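Local coordinates for type-2 ice-structuring protein (Brachyopsis rostratus, PDB 2ZIB) that binds to ice crystals and inhibits their growth, protecting fish blood from freezing at subzero sea-water temperatures, at residues 88-99 / 112-120. Sequence-based numbering, arbitrary orientation.
Sequences YRTWCPTKPNDI and DKCWDDLPC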
loop_
_atom_site.group_PDB
_atom_site.type_symbol
_atom_site.label_atom_id
_atom_site.label_comp_id
_atom_site.label_asym_id
_atom_site.label_seq_id
_atom_site.Cartn_x
_atom_site.Cartn_y
_atom_site.Cartn_z
ATOM N N TYR A 88 10.645 -5.385 4.407
ATOM C CA TYR A 88 10.794 -4.061 4.987
ATOM C C TYR A 88 9.530 -3.789 5.815
ATOM O O TYR A 88 8.399 -4.087 5.383
ATOM C CB TYR A 88 10.923 -3.010 3.894
ATOM C CG TYR A 88 10.888 -1.605 4.381
ATOM C CD1 TYR A 88 11.990 -1.039 5.062
ATOM C CD2 TYR A 88 9.734 -0.825 4.197
ATOM C CE1 TYR A 88 11.941 0.264 5.515
ATOM C CE2 TYR A 88 9.691 0.487 4.660
ATOM C CZ TYR A 88 10.790 1.018 5.321
ATOM O OH TYR A 88 10.722 2.327 5.782
ATOM N N ARG A 89 9.724 -3.184 6.975
ATOM C CA ARG A 89 8.601 -2.733 7.799
ATOM C C ARG A 89 8.895 -1.395 8.409
ATOM O O ARG A 89 10.019 -1.099 8.802
ATOM C CB ARG A 89 8.333 -3.732 8.940
ATOM C CG ARG A 89 8.014 -5.147 8.449
ATOM C CD ARG A 89 8.250 -6.228 9.492
ATOM N NE ARG A 89 9.653 -6.558 9.651
ATOM C CZ ARG A 89 10.126 -7.302 10.657
ATOM N NH1 ARG A 89 9.294 -7.792 11.574
ATOM N NH2 ARG A 89 11.430 -7.570 10.746
ATOM N N THR A 90 7.851 -0.572 8.522
ATOM C CA THR A 90 7.982 0.697 9.262
ATOM C C THR A 90 6.689 0.971 10.037
ATOM O O THR A 90 5.999 1.989 9.863
ATOM C CB THR A 90 8.464 1.834 8.332
ATOM O OG1 THR A 90 8.695 3.009 9.107
ATOM C CG2 THR A 90 7.494 2.167 7.174
ATOM N N TRP A 91 6.377 0.028 10.922
ATOM C CA TRP A 91 5.235 0.160 11.801
ATOM C C TRP A 91 5.407 1.348 12.763
ATOM O O TRP A 91 6.534 1.668 13.222
ATOM C CB TRP A 91 5.070 -1.094 12.647
ATOM C CG TRP A 91 4.733 -2.318 11.849
ATOM C CD1 TRP A 91 5.555 -3.401 11.604
ATOM C CD2 TRP A 91 3.455 -2.634 11.262
ATOM N NE1 TRP A 91 4.866 -4.338 10.863
ATOM C CE2 TRP A 91 3.568 -3.913 10.671
ATOM C CE3 TRP A 91 2.215 -1.976 11.219
ATOM C CZ2 TRP A 91 2.509 -4.538 9.990
ATOM C CZ3 TRP A 91 1.149 -2.593 10.549
ATOM C CH2 TRP A 91 1.313 -3.867 9.930
ATOM N N CYS A 92 4.304 2.028 13.062
ATOM C CA CYS A 92 4.309 3.045 14.130
ATOM C C CYS A 92 4.723 2.414 15.468
ATOM O O CYS A 92 4.603 1.210 15.658
ATOM C CB CYS A 92 2.907 3.616 14.280
ATOM S SG CYS A 92 2.273 4.415 12.794
ATOM N N PRO A 93 5.153 3.230 16.433
ATOM C CA PRO A 93 5.515 2.684 17.742
ATOM C C PRO A 93 4.392 1.859 18.323
ATOM O O PRO A 93 3.245 2.258 18.288
ATOM C CB PRO A 93 5.756 3.945 18.613
ATOM C CG PRO A 93 6.140 4.985 17.648
ATOM C CD PRO A 93 5.341 4.696 16.367
ATOM N N THR A 94 4.787 0.716 18.899
ATOM C CA THR A 94 3.912 -0.280 19.548
ATOM C C THR A 94 3.019 -1.068 18.588
ATOM O O THR A 94 2.220 -1.879 19.024
ATOM C CB THR A 94 3.050 0.312 20.692
ATOM O OG1 THR A 94 1.899 0.974 20.144
ATOM C CG2 THR A 94 3.806 1.374 21.489
ATOM N N LYS A 95 3.127 -0.785 17.300
ATOM C CA LYS A 95 2.334 -1.525 16.294
ATOM C C LYS A 95 3.190 -2.555 15.592
ATOM O O LYS A 95 4.429 -2.437 15.591
ATOM C CB LYS A 95 1.750 -0.461 15.299
ATOM C CG LYS A 95 1.037 0.701 15.995
ATOM C CD LYS A 95 -0.065 0.234 16.906
ATOM C CE LYS A 95 -0.607 1.444 17.613
ATOM N NZ LYS A 95 -1.809 1.111 18.471
ATOM N N PRO A 96 2.604 -3.575 14.972
ATOM C CA PRO A 96 1.163 -3.800 14.852
ATOM C C PRO A 96 0.543 -4.397 16.106
ATOM O O PRO A 96 1.234 -5.043 16.870
ATOM C CB PRO A 96 1.100 -4.802 13.673
ATOM C CG PRO A 96 2.390 -5.632 13.782
ATOM C CD PRO A 96 3.402 -4.606 14.276
ATOM N N ASN A 97 -0.754 -4.208 16.316
ATOM C CA ASN A 97 -1.402 -4.901 17.470
ATOM C C ASN A 97 -1.659 -6.385 17.159
ATOM O O ASN A 97 -1.746 -7.161 18.111
ATOM C CB ASN A 97 -2.708 -4.258 17.940
ATOM C CG ASN A 97 -2.484 -3.103 18.810
ATOM O OD1 ASN A 97 -2.164 -3.229 20.026
ATOM N ND2 ASN A 97 -2.623 -1.940 18.218
ATOM N N ASP A 98 -1.719 -6.754 15.871
ATOM C CA ASP A 98 -1.900 -8.165 15.493
ATOM C C ASP A 98 -3.171 -8.772 16.118
ATOM O O ASP A 98 -3.203 -9.958 16.485
ATOM C CB ASP A 98 -0.645 -8.986 15.821
ATOM C CG ASP A 98 0.495 -8.669 14.912
ATOM O OD1 ASP A 98 0.280 -8.059 13.813
ATOM O OD2 ASP A 98 1.642 -9.072 15.204
ATOM N N ILE A 99 -4.225 -7.977 16.227
ATOM C CA ILE A 99 -5.549 -8.479 16.610
ATOM C C ILE A 99 -6.304 -8.775 15.321
ATOM O O ILE A 99 -6.375 -7.900 14.436
ATOM C CB ILE A 99 -6.287 -7.428 17.521
ATOM C CG1 ILE A 99 -5.476 -7.081 18.786
ATOM C CG2 ILE A 99 -7.641 -7.959 17.920
ATOM C CD1 ILE A 99 -5.918 -5.748 19.473
ATOM N N ASP A 112 5.349 10.891 9.036
ATOM C CA ASP A 112 6.228 9.868 8.506
ATOM C C ASP A 112 5.489 8.690 7.876
ATOM O O ASP A 112 6.125 7.771 7.349
ATOM C CB ASP A 112 7.274 9.445 9.536
ATOM C CG ASP A 112 6.790 8.457 10.554
ATOM O OD1 ASP A 112 5.571 8.220 10.715
ATOM O OD2 ASP A 112 7.666 7.907 11.257
ATOM N N LYS A 113 4.151 8.729 7.933
ATOM C CA LYS A 113 3.302 7.675 7.297
ATOM C C LYS A 113 3.618 6.296 7.847
ATOM O O LYS A 113 3.441 5.282 7.165
ATOM C CB LYS A 113 3.479 7.747 5.766
ATOM C CG LYS A 113 2.897 8.993 5.180
ATOM C CD LYS A 113 1.405 8.752 4.829
ATOM C CE LYS A 113 0.556 10.046 4.857
ATOM N NZ LYS A 113 0.429 10.598 6.296
ATOM N N CYS A 114 4.027 6.229 9.116
ATOM C CA CYS A 114 4.262 4.931 9.711
ATOM C C CYS A 114 3.007 4.068 9.631
ATOM O O CYS A 114 1.855 4.572 9.620
ATOM C CB CYS A 114 4.782 5.070 11.152
ATOM S SG CYS A 114 3.666 5.879 12.346
ATOM N N TRP A 115 3.214 2.745 9.607
ATOM C CA TRP A 115 2.107 1.827 9.350
ATOM C C TRP A 115 1.347 1.414 10.614
ATOM O O TRP A 115 1.922 1.345 11.705
ATOM C CB TRP A 115 2.622 0.545 8.700
ATOM C CG TRP A 115 3.446 0.756 7.465
ATOM C CD1 TRP A 115 3.641 1.901 6.714
ATOM C CD2 TRP A 115 4.254 -0.246 6.869
ATOM N NE1 TRP A 115 4.500 1.643 5.656
ATOM C CE2 TRP A 115 4.904 0.337 5.746
ATOM C CE3 TRP A 115 4.506 -1.609 7.173
ATOM C CZ2 TRP A 115 5.790 -0.395 4.911
ATOM C CZ3 TRP A 115 5.385 -2.346 6.324
ATOM C CH2 TRP A 115 6.013 -1.719 5.217
ATOM N N ASP A 116 0.064 1.108 10.458
ATOM C CA ASP A 116 -0.745 0.590 11.542
ATOM C C ASP A 116 -1.755 -0.373 10.957
ATOM O O ASP A 116 -2.071 -0.292 9.758
ATOM C CB ASP A 116 -1.400 1.749 12.301
ATOM C CG ASP A 116 -1.952 1.386 13.662
ATOM O OD1 ASP A 116 -1.780 0.254 14.158
ATOM O OD2 ASP A 116 -2.545 2.294 14.290
ATOM N N ASP A 117 -2.261 -1.264 11.814
ATOM C CA ASP A 117 -3.258 -2.250 11.402
ATOM C C ASP A 117 -4.614 -1.861 11.952
ATOM O O ASP A 117 -4.790 -1.699 13.159
ATOM C CB ASP A 117 -2.808 -3.688 11.786
ATOM C CG ASP A 117 -2.409 -3.918 13.234
ATOM O OD1 ASP A 117 -2.013 -3.020 14.014
ATOM O OD2 ASP A 117 -2.400 -5.120 13.607
ATOM N N LEU A 118 -5.543 -1.626 11.031
ATOM C CA LEU A 118 -6.869 -1.060 11.341
ATOM C C LEU A 118 -7.946 -2.032 10.849
ATOM O O LEU A 118 -7.655 -2.932 10.037
ATOM C CB LEU A 118 -7.047 0.274 10.587
ATOM C CG LEU A 118 -6.534 1.526 11.283
ATOM C CD1 LEU A 118 -7.349 1.901 12.483
ATOM C CD2 LEU A 118 -5.033 1.511 11.669
ATOM N N PRO A 119 -9.207 -1.821 11.260
ATOM C CA PRO A 119 -10.297 -2.625 10.681
ATOM C C PRO A 119 -10.376 -2.432 9.168
ATOM O O PRO A 119 -10.429 -1.300 8.682
ATOM C CB PRO A 119 -11.535 -2.079 11.379
ATOM C CG PRO A 119 -11.003 -1.483 12.669
ATOM C CD PRO A 119 -9.688 -0.860 12.270
ATOM N N CYS A 120 -10.432 -3.546 8.447
ATOM C CA CYS A 120 -10.488 -3.503 6.998
ATOM C C CYS A 120 -11.694 -2.693 6.469
ATOM O O CYS A 120 -11.558 -2.097 5.395
ATOM C CB CYS A 120 -10.532 -4.946 6.468
ATOM S SG CYS A 120 -9.040 -5.903 6.916
HETATM O O HOH W 1 7.472 5.345 8.857
HETATM O O HOH W 2 -3.604 1.658 16.664
#
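W115 turns the edge of its indole toward the face of W91, the planes 81° apart in an edge-to-face pair, and P96 CD lies against the opposite face of W91. Over one face of the W115 indole sits the methyl of T90, CG2 standing 3.6 Å from the centroid of the five-membered ring in a CH-pi contact. Y88 completes the aromatic cluster, approaching W115 CH2 through CD2, while Q54 of helix 51-60 takes the indole N-H of W115. Beside the rings the backbones of W91 and W115 form a single beta bridge: W115 N donates to T90 O at 2.9 Å, and C92 N reaches W115 O at 2.8 Å on a nearly straight path. Next to this bridge a disulfide joins C92 to C114, with chi3 at 94°. T90 OG1 continues outward through a water to D112 O. Where the type II turn C92-K95 closes, the K95 chain, bent at chi2, runs its CD alongside D116 OD1 at 3.2 Å; a second water, not a direct salt bridge, joins K95 NZ to D116 OD2. D117 holds the chain just after the cis peptide bond before P96. With CG between backbone N and carbonyl carbon (chi1 53°), its carboxylate accepts N97 N on OD1 and D98 N on OD2, each at 2.9 Å and on a syn lone pair. In this C-type lectin domain the long loop after strand 79-80 is thus fastened to strand 115-118 and the residue before it by a disulfide, backbone bonds and a carboxylate gripping two successive amides, with waters at the polar edge; no metal enters these ties, consistent with a calcium-independent antifreeze protein.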